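Local coordinates for protein TRAP-type transporter, periplasmic component (Cupriavidus necator, PDB 4P8B) that binds (2S)-2-acetolactate as the solute-binding component of a TRAP-type transporter and probably delivers it in the periplasm to the membrane part of that system, at residues 321-324 against 325-328; 330-333 against 334-338. All coordinates share one frame; numbering follows the deposited sequence.

Contact 1: 321-324 against 325-328; sequences DKWK and KQIG
Trp-323 and Gln-326 meet on the last turns of the helix 317-327, where the amide oxygen of Gln-326 rests over one face of the indole. OE1 of Gln-326 stands 3.3 Å from CZ3 of Trp-323, displaced toward the rim, and the amide and ring planes are inclined by 34°. The other end of that amide, NE2, packs against CE of Lys-322 at 3.5 Å, the two chains running side by side in the same direction. With CG of Lys-322 trans to its backbone N (chi1 171°) and every later torsion extended, the ammonium makes a weak bond to a water that Gln-326 NE2 binds soundly. A second water donates to Asp-321 O, adding to the weak backbone bond from Lys-325 N, and accepts from Lys-325 NZ, with 2.9 Å between water O and NZ. Gln-326 N to Lys-322 O is weak too; Ile-327 N to Trp-323 O is short and fairly straight (2.8 Å, 160°), and Gly-328 N to Lys-324 O lengthens again to 3.2 Å. Gly-328 then leaves the helix with positive phi. Beyond this stretch, Glu-185 of helix 181-189 accepts from Trp-323 NE1 and pairs with Lys-322 NZ, while Lys-324 NZ is satisfied by a salt bridge to Glu-336. Trp-323 and Ile-327 pack on the loop residues Asn-109 and Leu-113, and Lys-324 and Ile-327 on Val-332 of helix 329-340.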
loop_
_atom_site.group_PDB
_atom_site.type_symbol
_atom_site.label_atom_id
_atom_site.label_comp_id
_atom_site.label_asym_id
_atom_site.label_seq_id
_atom_site.Cartn_x
_atom_site.Cartn_y
_atom_site.Cartn_z
ATOM N N ASP A 321 9.666 -15.105 9.898
ATOM C CA ASP A 321 10.968 -15.726 9.708
ATOM C C ASP A 321 11.051 -16.414 8.345
ATOM O O ASP A 321 12.082 -16.346 7.655
ATOM C CB ASP A 321 11.233 -16.743 10.824
ATOM C CG ASP A 321 11.410 -16.098 12.189
ATOM O OD1 ASP A 321 11.687 -14.880 12.262
ATOM O OD2 ASP A 321 11.276 -16.828 13.196
ATOM N N LYS A 322 9.964 -17.079 7.957
ATOM C CA LYS A 322 9.904 -17.753 6.670
ATOM C C LYS A 322 10.093 -16.755 5.527
ATOM O O LYS A 322 10.915 -16.966 4.624
ATOM C CB LYS A 322 8.567 -18.490 6.524
ATOM C CG LYS A 322 8.317 -19.034 5.122
ATOM C CD LYS A 322 7.003 -19.811 5.056
ATOM C CE LYS A 322 6.781 -20.358 3.649
ATOM N NZ LYS A 322 5.482 -21.055 3.483
ATOM N N TRP A 323 9.337 -15.659 5.561
ATOM C CA TRP A 323 9.387 -14.700 4.470
ATOM C C TRP A 323 10.649 -13.830 4.486
ATOM O O TRP A 323 11.101 -13.357 3.443
ATOM C CB TRP A 323 8.079 -13.877 4.417
ATOM C CG TRP A 323 7.000 -14.720 3.854
ATOM C CD1 TRP A 323 6.256 -15.660 4.519
ATOM C CD2 TRP A 323 6.565 -14.748 2.503
ATOM N NE1 TRP A 323 5.388 -16.271 3.654
ATOM C CE2 TRP A 323 5.560 -15.733 2.406
ATOM C CE3 TRP A 323 6.938 -14.050 1.351
ATOM C CZ2 TRP A 323 4.906 -16.008 1.216
ATOM C CZ3 TRP A 323 6.294 -14.327 0.176
ATOM C CH2 TRP A 323 5.307 -15.310 0.107
ATOM N N LYS A 324 11.236 -13.658 5.668
ATOM C CA LYS A 324 12.532 -12.987 5.779
ATOM C C LYS A 324 13.572 -13.689 4.918
ATOM O O LYS A 324 14.336 -13.045 4.211
ATOM C CB LYS A 324 12.992 -12.962 7.247
ATOM C CG LYS A 324 14.438 -12.480 7.481
ATOM C CD LYS A 324 14.647 -12.109 8.950
ATOM C CE LYS A 324 16.083 -11.639 9.245
ATOM N NZ LYS A 324 16.218 -11.212 10.663
ATOM N N LYS A 325 13.571 -15.013 4.941
ATOM C CA LYS A 325 14.470 -15.779 4.090
ATOM C C LYS A 325 14.121 -15.654 2.604
ATOM O O LYS A 325 15.007 -15.604 1.751
ATOM C CB LYS A 325 14.446 -17.249 4.487
ATOM C CG LYS A 325 15.011 -17.496 5.872
ATOM C CD LYS A 325 15.061 -18.972 6.195
ATOM C CE LYS A 325 15.855 -19.229 7.473
ATOM N NZ LYS A 325 15.141 -18.741 8.694
ATOM N N GLN A 326 12.829 -15.609 2.296
ATOM C CA GLN A 326 12.385 -15.507 0.909
ATOM C C GLN A 326 12.726 -14.165 0.275
ATOM O O GLN A 326 13.120 -14.094 -0.890
ATOM C CB GLN A 326 10.884 -15.728 0.823
ATOM C CG GLN A 326 10.460 -17.143 1.131
ATOM C CD GLN A 326 9.049 -17.416 0.664
ATOM O OE1 GLN A 326 8.548 -16.752 -0.248
ATOM N NE2 GLN A 326 8.393 -18.390 1.289
ATOM N N ILE A 327 12.547 -13.099 1.047
ATOM C CA ILE A 327 12.791 -11.744 0.580
ATOM C C ILE A 327 14.257 -11.503 0.321
ATOM O O ILE A 327 14.644 -10.844 -0.646
ATOM C CB ILE A 327 12.313 -10.736 1.639
ATOM C CG1 ILE A 327 10.795 -10.673 1.655
ATOM C CG2 ILE A 327 12.886 -9.360 1.386
ATOM C CD1 ILE A 327 10.263 -10.193 2.966
ATOM N N GLY A 328 15.071 -12.058 1.203
ATOM C CA GLY A 328 16.483 -11.777 1.235
ATOM C C GLY A 328 16.826 -11.356 2.641
ATOM O O GLY A 328 16.596 -10.207 3.023
HETATM O O HOH W 1 14.492 -15.987 9.121
HETATM O O HOH W 2 5.438 -19.319 0.943
#

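Contact 2: 330-333 against 334-338; sequences DLVT and KAEGA
Glu-336 OE2 is held by two groups of the preceding helix 317-327, the hydroxyl of Tyr-320 through a hydrogen bond and the ammonium of Lys-324 through a salt bridge, and it also lies 3.7 Å from CG1 of Val-332. The lysine and the hydroxyl, both on OE2, would probably favour the ionised carboxylate. The setting is a regular alpha helix, 329-340, near the C-terminus of the chain, as four successive i to i+4 backbone bonds from Lys-334 N to Gly-337 N demonstrate. The shortest, Glu-336 N to Val-332 O, measures 2.9 Å with 164° at the hydrogen. Glu-336 sets its CG opposite its own carbonyl carbon (chi1 -67°), which lays the chain back along the preceding turn: CG is 3.3 Å from Val-332 O. The Glu-336 side chain crosses that of Thr-333 at a slant and brings OE1 to 3.7 Å from CA of Thr-333. The hydroxyl of Thr-333 bonds instead to the carbonyl of Thr-329, one turn earlier. On another side of the helix, Leu-331 and Ala-335 pack on Leu-110, and Lys-334 touches Glu-130 and Val-131 of helix 130-141. The Lys-334 chain is extended beyond CG and passes alongside the carbonyl of Asp-330, its CG 3.3 Å from Asp-330 O and its CD 3.6 Å from that oxygen.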
loop_
_atom_site.group_PDB
_atom_site.type_symbol
_atom_site.label_atom_id
_atom_site.label_comp_id
_atom_site.label_asym_id
_atom_site.label_seq_id
_atom_site.Cartn_x
_atom_site.Cartn_y
_atom_site.Cartn_z
ATOM N N ASP A 330 19.369 -10.609 4.313
ATOM C CA ASP A 330 20.233 -9.454 4.518
ATOM C C ASP A 330 19.505 -8.128 4.353
ATOM O O ASP A 330 19.800 -7.155 5.038
ATOM C CB ASP A 330 21.407 -9.471 3.531
ATOM C CG ASP A 330 22.304 -10.675 3.686
ATOM O OD1 ASP A 330 22.298 -11.295 4.770
ATOM O OD2 ASP A 330 23.048 -10.983 2.712
ATOM N N LEU A 331 18.536 -8.084 3.446
ATOM C CA LEU A 331 17.773 -6.859 3.250
ATOM C C LEU A 331 16.844 -6.647 4.432
ATOM O O LEU A 331 16.708 -5.534 4.917
ATOM C CB LEU A 331 16.973 -6.915 1.946
ATOM C CG LEU A 331 16.125 -5.688 1.595
ATOM C CD1 LEU A 331 17.018 -4.478 1.395
ATOM C CD2 LEU A 331 15.275 -5.960 0.357
ATOM N N VAL A 332 16.243 -7.721 4.910
ATOM C CA VAL A 332 15.345 -7.614 6.058
ATOM C C VAL A 332 16.127 -7.224 7.299
ATOM O O VAL A 332 15.678 -6.406 8.109
ATOM C CB VAL A 332 14.570 -8.921 6.256
ATOM C CG1 VAL A 332 13.715 -8.832 7.529
ATOM C CG2 VAL A 332 13.677 -9.193 5.042
ATOM N N THR A 333 17.332 -7.761 7.424
ATOM C CA THR A 333 18.153 -7.428 8.556
ATOM C C THR A 333 18.546 -5.944 8.528
ATOM O O THR A 333 18.533 -5.265 9.556
ATOM C CB THR A 333 19.373 -8.312 8.569
ATOM O OG1 THR A 333 18.973 -9.674 8.781
ATOM C CG2 THR A 333 20.317 -7.894 9.663
ATOM N N LYS A 334 18.863 -5.423 7.341
ATOM C CA LYS A 334 19.119 -3.989 7.207
ATOM C C LYS A 334 17.900 -3.162 7.635
ATOM O O LYS A 334 18.048 -2.116 8.275
ATOM C CB LYS A 334 19.518 -3.645 5.766
ATOM C CG LYS A 334 20.925 -4.083 5.429
ATOM C CD LYS A 334 21.207 -3.985 3.949
ATOM C CE LYS A 334 22.622 -4.473 3.630
ATOM N NZ LYS A 334 22.927 -4.342 2.169
ATOM N N ALA A 335 16.699 -3.631 7.299
ATOM C CA ALA A 335 15.470 -2.941 7.689
ATOM C C ALA A 335 15.319 -2.950 9.207
ATOM O O ALA A 335 15.010 -1.914 9.817
ATOM C CB ALA A 335 14.279 -3.587 7.025
ATOM N N GLU A 336 15.535 -4.111 9.814
ATOM C CA GLU A 336 15.447 -4.238 11.274
ATOM C C GLU A 336 16.373 -3.251 11.950
ATOM O O GLU A 336 16.020 -2.608 12.934
ATOM C CB GLU A 336 15.753 -5.672 11.708
ATOM C CG GLU A 336 14.709 -6.687 11.263
ATOM C CD GLU A 336 15.163 -8.130 11.368
ATOM O OE1 GLU A 336 16.357 -8.375 11.662
ATOM O OE2 GLU A 336 14.332 -9.039 11.166
ATOM N N GLY A 337 17.593 -3.145 11.436
ATOM C CA GLY A 337 18.558 -2.232 12.018
ATOM C C GLY A 337 18.223 -0.768 11.843
ATOM O O GLY A 337 18.392 0.028 12.758
ATOM N N ALA A 338 17.757 -0.407 10.659
ATOM C CA ALA A 338 17.335 0.968 10.406
ATOM C C ALA A 338 16.203 1.382 11.337
ATOM O O ALA A 338 16.176 2.507 11.848
ATOM C CB ALA A 338 16.909 1.120 8.951
#

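In the fold
Contacts 1 and 2 occupy consecutive helices, 317-327 and 329-340, with centres about 12 Å apart and the change of direction at Gly-328 between them. A salt bridge joins them, Lys-324 NZ to Glu-336 OE2 at 2.9 Å. The aliphatic part of the same lysine also packs on contact 2, with CD at 3.7 Å from Val-332 CG1, and Ile-327 CG2 meets Val-332 CG2 at 3.7 Å. The two helices thus pack against each other across a short turn at Gly-328, with a polar bridge beside a nonpolar patch. Both contacts lie away from the acetolactate pocket, which includes Arg-155 and Arg-176, and join the two C-terminal helices to each other.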